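Local structure of Rho GTPase-activating protein 26 (Gallus gallus, 1F7C) at residues A[42-47]-A[73-78]; A[154-159]-A[203-208]; A[161-166]-A[171-176]. The protein stimulates GTP hydrolysis by the Rho-family GTPases RhoA and Cdc42 through the RhoGAP (BH) domain contained in this chain, one part of a longer protein. All coordinates share one frame; numbering follows the deposited sequence.

In the fold
All three contacts lie in the all-helical RhoGAP domain, and helix 146-164 connects them. It carries one segment of contact 2 and one of contact 3, whose centres are about 10 Å apart; Leu159 O of the first meets Leu176 CD1 of the second at 3.6 Å. Contact 1, between helices 35-51 and 65-76, is about 21 Å from contact 2 by centres, yet Ile45 CD1 packs on His158 CD2 of that same helix at 3.3 Å. Along the chain contact 1 closes first, and contact 3 is nested inside the loop closed by contact 2. The series thus runs from a peripheral helix pair through the core to the connection between helices 146-164 and 173-184 beside Arg60, the predicted arginine finger.

Contact 1: A[42-47]-A[73-78]; sequences KKCIHA and SILMDP
Between the two segments the nearest CA atoms are those of Lys43 and Leu75, 8.8 Å apart, too far for backbone to meet backbone. Segment 42-47 is an inner piece of helix 35-51, as the bond from His46 N to Lys42 O at 3.0 Å attests, whereas segment 73-78 passes from helix 65-76 into the chain that follows. Side chains therefore span the gap. Leu75 points toward the other helix and divides the work between its two methyls. Leu75 CD2 lies against the aliphatic shaft of Lys43, 3.9 Å from Lys43 CD, the lysine and leucine chains running antiparallel alongside each other. Leu75 CD1 takes the other neighbour, Cys44, at 4.4 Å from Cys44 SG. Lys43 runs extended as far as CE and bends only at its last torsion (chi4 -61°), which turns NZ to a weak hydrogen bond with Thr86 O. Ile40, one turn earlier on helix 35-51, also touches Leu75, while Ile97 and Leu101 of helix 94-106 cover Cys44. The small 105 Å² interface is held by van der Waals contact, probably with a modest hydrophobic gain, and the lysine serves as a hydrocarbon here while its ammonium turns to the backbone at Thr86.

Contact 2: A[154-159]-A[203-208]; sequences LLMNHL and IVIEIL
Met156 SD rests on Leu208 CB at 3.6 Å, the tightest approach between helices 146-164 and 198-210 in these segments. The preceding carbon follows it in, Met156 CG lying 3.8 Å from Leu208 CB, and Met156 CB comes within 3.9 Å of Leu208 O. The thioether chain thus crosses the root of the leucine at a slant and leaves the isobutyl end to other partners. At roughly a right angle to the Leu208 contact, Ile205 CG2, one turn earlier, lies 4.5 Å from Met156 SD. The span from Met156 to Leu208 is short because the helices are close: the CA atoms of Met156 and Leu208 are 6.5 Å apart. The bend at chi2 (-53°) sets SD against Leu208, and that at chi3 (103°) turns CE away from Leu208 CB. Further out, His212 and Phe216 of helix 212-217 pack on Met156, and Ile137 and Val141 of helix 130-141 on Leu208. Leu184 of helix 173-184 touches Ile205. On another side of helix 146-164, His158 is hydrogen-bonded at both ring nitrogens, which links that helix to helix 35-51 through Glu49 and to the loop holding Tyr59. All three residues that meet are buried and joined by no polar bond; the contact implies cohesion by dispersion, with the polarisable sulfur laid against aliphatic carbon near the middle of the domain, the contact's centre about 6 Å from that of the chain.

Contact 3: A[161-166]-A[171-176]; sequences KVADNH and MTVANL
Ala163 supplies the central bump: its methyl enters a shallow hollow formed by the start of helix 173-184, where Leu176 CD1 approaches Ala163 CB at 3.8 Å and Val173 CG2, one turn away, at 3.9 Å. Beside it Val162 CG1 fills a second notch, 4.0 Å from Leu176 CD1 and close to Met171 CB, the valine and methionine side chains running alongside one another in the same direction. The small alanine lets the backbones close in, and Ala163 CA makes a CA-H...O contact to Met171 O at 3.2 Å, nearly straight at the hydrogen (162°). His166 CB covers that same oxygen at 3.6 Å. The ring, placed by a chi1 of 71° between backbone N and carbonyl carbon, folds back toward Ala163, and His166 CD2 meets Thr172 CG2 at 3.7 Å. From there His166 ND1 donates to Ala163 O at 3.0 Å in a bent bond (130° at the hydrogen), and that oxygen also accepts from His166 N. Replacing His166 with an alanine would probably deprive Ala163 O of its side-chain donor and leave Thr172 CG2 without its ring partner. The other branch of Thr172, the N-cap of helix 173-184, accepts from Asn175 N through OG1. The contact closes a compact connection from helix 146-164 through the short helix 166-169 to helix 173-184; Glu206 and Glu210 of helix 198-210 touch Val173, Ile209 touches Leu176, and the loop bearing Leu58 and the predicted arginine finger Arg60 lies against Met171.

Contact 1: A[42-47]-A[73-78]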
# COMPACT_ATOMS: atom_id res chain seq x y z
N LYS A 42 -4.55 -6.22 8.49
CA LYS A 42 -5.53 -7.25 8.20
C LYS A 42 -6.95 -6.84 8.59
O LYS A 42 -7.90 -7.09 7.85
CB LYS A 42 -5.15 -8.56 8.89
CG LYS A 42 -3.95 -9.23 8.27
CD LYS A 42 -3.63 -10.57 8.92
CE LYS A 42 -3.18 -10.42 10.35
NZ LYS A 42 -2.70 -11.72 10.92
N LYS A 43 -7.11 -6.23 9.76
CA LYS A 43 -8.42 -5.80 10.21
C LYS A 43 -8.98 -4.74 9.27
O LYS A 43 -10.18 -4.71 9.00
CB LYS A 43 -8.34 -5.24 11.63
CG LYS A 43 -7.98 -6.24 12.71
CD LYS A 43 -7.89 -5.54 14.06
CE LYS A 43 -7.44 -6.48 15.18
NZ LYS A 43 -8.38 -7.62 15.39
N CYS A 44 -8.11 -3.86 8.77
CA CYS A 44 -8.53 -2.80 7.87
C CYS A 44 -8.83 -3.33 6.48
O CYS A 44 -9.79 -2.90 5.84
CB CYS A 44 -7.47 -1.71 7.79
SG CYS A 44 -7.35 -0.67 9.25
N ILE A 45 -8.01 -4.26 6.01
CA ILE A 45 -8.22 -4.83 4.68
C ILE A 45 -9.55 -5.57 4.65
O ILE A 45 -10.35 -5.40 3.73
CB ILE A 45 -7.10 -5.83 4.30
CG1 ILE A 45 -5.79 -5.08 4.06
CG2 ILE A 45 -7.49 -6.62 3.07
CD1 ILE A 45 -5.97 -3.81 3.31
N HIS A 46 -9.77 -6.38 5.68
CA HIS A 46 -10.99 -7.16 5.77
C HIS A 46 -12.26 -6.33 5.79
O HIS A 46 -13.23 -6.67 5.11
CB HIS A 46 -10.95 -8.05 7.02
CG HIS A 46 -12.16 -8.91 7.16
ND1 HIS A 46 -13.27 -8.52 7.88
CD2 HIS A 46 -12.46 -10.12 6.62
CE1 HIS A 46 -14.21 -9.45 7.76
NE2 HIS A 46 -13.74 -10.42 7.00
N ALA A 47 -12.25 -5.24 6.55
CA ALA A 47 -13.43 -4.39 6.64
C ALA A 47 -13.74 -3.70 5.30
O ALA A 47 -14.91 -3.63 4.88
CB ALA A 47 -13.24 -3.33 7.73
N SER A 73 -5.77 4.18 18.21
CA SER A 73 -5.47 3.92 19.61
C SER A 73 -6.11 2.62 20.09
O SER A 73 -5.58 1.94 20.97
CB SER A 73 -5.95 5.08 20.48
OG SER A 73 -7.36 5.22 20.41
N ILE A 74 -7.26 2.27 19.52
CA ILE A 74 -7.94 1.04 19.91
C ILE A 74 -7.30 -0.17 19.22
O ILE A 74 -7.33 -1.28 19.74
CB ILE A 74 -9.43 1.08 19.54
CG1 ILE A 74 -10.11 2.24 20.27
CG2 ILE A 74 -10.10 -0.24 19.91
CD1 ILE A 74 -11.60 2.35 19.99
N LEU A 75 -6.73 0.07 18.04
CA LEU A 75 -6.10 -1.00 17.27
C LEU A 75 -4.69 -1.33 17.75
O LEU A 75 -4.14 -2.36 17.38
CB LEU A 75 -6.05 -0.62 15.78
CG LEU A 75 -7.37 -0.47 15.02
CD1 LEU A 75 -7.10 0.02 13.61
CD2 LEU A 75 -8.10 -1.80 14.99
N MET A 76 -4.11 -0.46 18.57
CA MET A 76 -2.75 -0.69 19.06
C MET A 76 -2.61 -1.80 20.10
O MET A 76 -1.67 -2.59 20.02
CB MET A 76 -2.17 0.62 19.59
CG MET A 76 -2.24 1.78 18.59
SD MET A 76 -1.41 1.46 17.02
CE MET A 76 -0.47 2.97 16.76
N ASP A 77 -3.52 -1.88 21.07
CA ASP A 77 -3.44 -2.92 22.09
C ASP A 77 -4.60 -2.82 23.09
O ASP A 77 -5.23 -1.77 23.20
CB ASP A 77 -2.11 -2.82 22.85
CG ASP A 77 -1.85 -4.03 23.74
OD1 ASP A 77 -1.61 -5.13 23.20
OD2 ASP A 77 -1.89 -3.88 24.99
N PRO A 78 -4.89 -3.91 23.83
CA PRO A 78 -5.97 -3.90 24.82
C PRO A 78 -5.72 -2.89 25.95
O PRO A 78 -5.78 -3.31 27.13
CB PRO A 78 -5.98 -5.34 25.33
CG PRO A 78 -5.60 -6.11 24.13
CD PRO A 78 -4.46 -5.30 23.56

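Contact 2: A[154-159]-A[203-208]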
# COMPACT_ATOMS: atom_id res chain seq x y z
N LEU A 154 0.17 -8.31 1.28
CA LEU A 154 -1.22 -8.16 1.69
C LEU A 154 -1.81 -6.91 1.08
O LEU A 154 -2.94 -6.92 0.61
CB LEU A 154 -1.34 -8.04 3.21
CG LEU A 154 -0.98 -9.24 4.08
CD1 LEU A 154 -1.01 -8.82 5.55
CD2 LEU A 154 -1.95 -10.36 3.83
N LEU A 155 -1.05 -5.82 1.10
CA LEU A 155 -1.50 -4.56 0.55
C LEU A 155 -1.76 -4.57 -0.95
O LEU A 155 -2.79 -4.09 -1.39
CB LEU A 155 -0.51 -3.45 0.88
CG LEU A 155 -0.82 -2.65 2.14
CD1 LEU A 155 0.35 -1.71 2.45
CD2 LEU A 155 -2.12 -1.87 1.95
N MET A 156 -0.82 -5.10 -1.73
CA MET A 156 -0.98 -5.14 -3.18
C MET A 156 -2.10 -6.09 -3.64
O MET A 156 -2.81 -5.82 -4.61
CB MET A 156 0.34 -5.52 -3.86
CG MET A 156 1.48 -4.50 -3.69
SD MET A 156 1.03 -2.82 -4.19
CE MET A 156 0.77 -2.09 -2.60
N ASN A 157 -2.26 -7.21 -2.94
CA ASN A 157 -3.30 -8.16 -3.27
C ASN A 157 -4.65 -7.46 -3.09
O ASN A 157 -5.53 -7.55 -3.95
CB ASN A 157 -3.21 -9.36 -2.32
CG ASN A 157 -4.32 -10.37 -2.55
OD1 ASN A 157 -4.26 -11.18 -3.47
ND2 ASN A 157 -5.34 -10.32 -1.70
N HIS A 158 -4.77 -6.73 -1.98
CA HIS A 158 -5.98 -5.99 -1.63
C HIS A 158 -6.28 -4.84 -2.59
O HIS A 158 -7.44 -4.63 -2.98
CB HIS A 158 -5.88 -5.45 -0.19
CG HIS A 158 -6.91 -4.41 0.14
ND1 HIS A 158 -8.24 -4.72 0.35
CD2 HIS A 158 -6.81 -3.07 0.26
CE1 HIS A 158 -8.91 -3.61 0.59
NE2 HIS A 158 -8.07 -2.59 0.54
N LEU A 159 -5.25 -4.09 -2.97
CA LEU A 159 -5.44 -2.96 -3.88
C LEU A 159 -5.86 -3.44 -5.28
O LEU A 159 -6.61 -2.75 -5.96
CB LEU A 159 -4.17 -2.11 -3.97
CG LEU A 159 -3.76 -1.36 -2.69
CD1 LEU A 159 -2.59 -0.45 -3.00
CD2 LEU A 159 -4.92 -0.54 -2.16
N ILE A 203 4.63 4.85 -10.46
CA ILE A 203 4.69 3.77 -11.44
C ILE A 203 5.05 2.45 -10.76
O ILE A 203 4.58 1.37 -11.15
CB ILE A 203 5.77 4.06 -12.53
CG1 ILE A 203 5.45 5.38 -13.24
CG2 ILE A 203 5.84 2.92 -13.53
CD1 ILE A 203 4.08 5.42 -13.88
N VAL A 204 5.88 2.54 -9.73
CA VAL A 204 6.30 1.36 -8.99
C VAL A 204 5.07 0.71 -8.34
O VAL A 204 4.89 -0.51 -8.45
CB VAL A 204 7.36 1.75 -7.90
CG1 VAL A 204 7.54 0.62 -6.90
CG2 VAL A 204 8.70 2.05 -8.57
N ILE A 205 4.23 1.51 -7.69
CA ILE A 205 3.04 0.96 -7.06
C ILE A 205 2.13 0.31 -8.12
O ILE A 205 1.59 -0.77 -7.90
CB ILE A 205 2.27 2.04 -6.30
CG1 ILE A 205 3.20 2.74 -5.30
CG2 ILE A 205 1.06 1.43 -5.60
CD1 ILE A 205 3.97 1.82 -4.36
N GLU A 206 1.99 0.98 -9.27
CA GLU A 206 1.17 0.47 -10.35
C GLU A 206 1.64 -0.90 -10.81
O GLU A 206 0.84 -1.81 -10.99
CB GLU A 206 1.20 1.42 -11.54
CG GLU A 206 0.41 2.70 -11.35
CD GLU A 206 0.43 3.55 -12.60
OE1 GLU A 206 0.66 2.97 -13.68
OE2 GLU A 206 0.21 4.77 -12.50
N ILE A 207 2.95 -1.04 -11.00
CA ILE A 207 3.52 -2.30 -11.42
C ILE A 207 3.25 -3.40 -10.39
O ILE A 207 2.94 -4.52 -10.73
CB ILE A 207 5.03 -2.18 -11.66
CG1 ILE A 207 5.29 -1.28 -12.87
CG2 ILE A 207 5.64 -3.56 -11.89
CD1 ILE A 207 6.74 -0.83 -13.03
N LEU A 208 3.37 -3.05 -9.11
CA LEU A 208 3.15 -4.02 -8.04
C LEU A 208 1.70 -4.47 -7.95
O LEU A 208 1.43 -5.61 -7.57
CB LEU A 208 3.60 -3.45 -6.70
CG LEU A 208 5.12 -3.34 -6.51
CD1 LEU A 208 5.41 -2.78 -5.13
CD2 LEU A 208 5.76 -4.71 -6.66

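Contact 3: A[161-166]-A[171-176]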
# COMPACT_ATOMS: atom_id res chain seq x y z
N LYS A 161 -7.82 -5.84 -5.92
CA LYS A 161 -9.24 -6.12 -5.80
C LYS A 161 -10.00 -4.81 -5.81
O LYS A 161 -11.07 -4.72 -6.40
CB LYS A 161 -9.54 -6.86 -4.50
CG LYS A 161 -9.08 -8.29 -4.44
CD LYS A 161 -9.52 -8.89 -3.13
CE LYS A 161 -9.01 -10.29 -2.94
NZ LYS A 161 -9.59 -10.84 -1.68
N VAL A 162 -9.44 -3.81 -5.14
CA VAL A 162 -10.07 -2.49 -5.09
C VAL A 162 -10.13 -1.96 -6.51
O VAL A 162 -11.18 -1.47 -6.95
CB VAL A 162 -9.25 -1.49 -4.24
CG1 VAL A 162 -9.75 -0.08 -4.49
CG2 VAL A 162 -9.37 -1.83 -2.76
N ALA A 163 -9.01 -2.06 -7.23
CA ALA A 163 -8.92 -1.55 -8.60
C ALA A 163 -9.80 -2.28 -9.61
O ALA A 163 -10.26 -1.68 -10.58
CB ALA A 163 -7.46 -1.56 -9.08
N ASP A 164 -10.02 -3.57 -9.39
CA ASP A 164 -10.85 -4.32 -10.31
C ASP A 164 -12.31 -3.86 -10.24
O ASP A 164 -13.09 -4.12 -11.14
CB ASP A 164 -10.73 -5.82 -10.00
CG ASP A 164 -11.45 -6.69 -11.02
OD1 ASP A 164 -12.43 -7.35 -10.64
OD2 ASP A 164 -11.03 -6.72 -12.19
N ASN A 165 -12.68 -3.14 -9.18
CA ASN A 165 -14.03 -2.64 -9.01
C ASN A 165 -14.07 -1.12 -9.26
O ASN A 165 -14.93 -0.41 -8.72
CB ASN A 165 -14.53 -2.96 -7.60
CG ASN A 165 -16.03 -2.75 -7.44
OD1 ASN A 165 -16.82 -3.18 -8.28
ND2 ASN A 165 -16.43 -2.11 -6.34
N HIS A 166 -13.15 -0.64 -10.10
CA HIS A 166 -13.07 0.79 -10.39
C HIS A 166 -14.31 1.44 -11.03
O HIS A 166 -14.61 2.60 -10.72
CB HIS A 166 -11.81 1.10 -11.22
CG HIS A 166 -11.88 0.61 -12.64
ND1 HIS A 166 -11.77 -0.72 -12.97
CD2 HIS A 166 -12.02 1.28 -13.81
CE1 HIS A 166 -11.83 -0.85 -14.29
NE2 HIS A 166 -11.99 0.35 -14.81
N MET A 171 -11.64 3.94 -8.30
CA MET A 171 -10.21 3.82 -8.00
C MET A 171 -9.47 2.85 -8.91
O MET A 171 -9.35 1.67 -8.61
CB MET A 171 -10.01 3.43 -6.54
CG MET A 171 -10.50 4.49 -5.55
SD MET A 171 -9.85 6.18 -5.86
CE MET A 171 -8.09 5.97 -5.41
N THR A 172 -8.96 3.38 -10.01
CA THR A 172 -8.21 2.60 -10.97
C THR A 172 -6.81 2.39 -10.41
O THR A 172 -6.45 2.96 -9.38
CB THR A 172 -8.07 3.34 -12.30
OG1 THR A 172 -7.31 4.54 -12.10
CG2 THR A 172 -9.44 3.70 -12.87
N VAL A 173 -6.03 1.57 -11.11
CA VAL A 173 -4.66 1.29 -10.70
C VAL A 173 -3.90 2.62 -10.59
O VAL A 173 -3.27 2.91 -9.58
CB VAL A 173 -3.97 0.37 -11.75
CG1 VAL A 173 -2.49 0.25 -11.45
CG2 VAL A 173 -4.64 -1.00 -11.73
N ALA A 174 -3.98 3.43 -11.64
CA ALA A 174 -3.30 4.71 -11.67
C ALA A 174 -3.70 5.59 -10.48
O ALA A 174 -2.84 6.20 -9.85
CB ALA A 174 -3.60 5.42 -12.98
N ASN A 175 -5.00 5.64 -10.16
CA ASN A 175 -5.47 6.44 -9.03
C ASN A 175 -4.94 5.91 -7.69
O ASN A 175 -4.70 6.68 -6.76
CB ASN A 175 -6.99 6.46 -8.97
CG ASN A 175 -7.61 7.34 -10.04
OD1 ASN A 175 -6.93 8.15 -10.67
ND2 ASN A 175 -8.92 7.21 -10.22
N LEU A 176 -4.76 4.61 -7.57
CA LEU A 176 -4.25 4.06 -6.33
C LEU A 176 -2.76 4.35 -6.25
O LEU A 176 -2.23 4.60 -5.17
CB LEU A 176 -4.54 2.55 -6.26
CG LEU A 176 -6.04 2.25 -6.11
CD1 LEU A 176 -6.33 0.77 -6.32
CD2 LEU A 176 -6.52 2.70 -4.73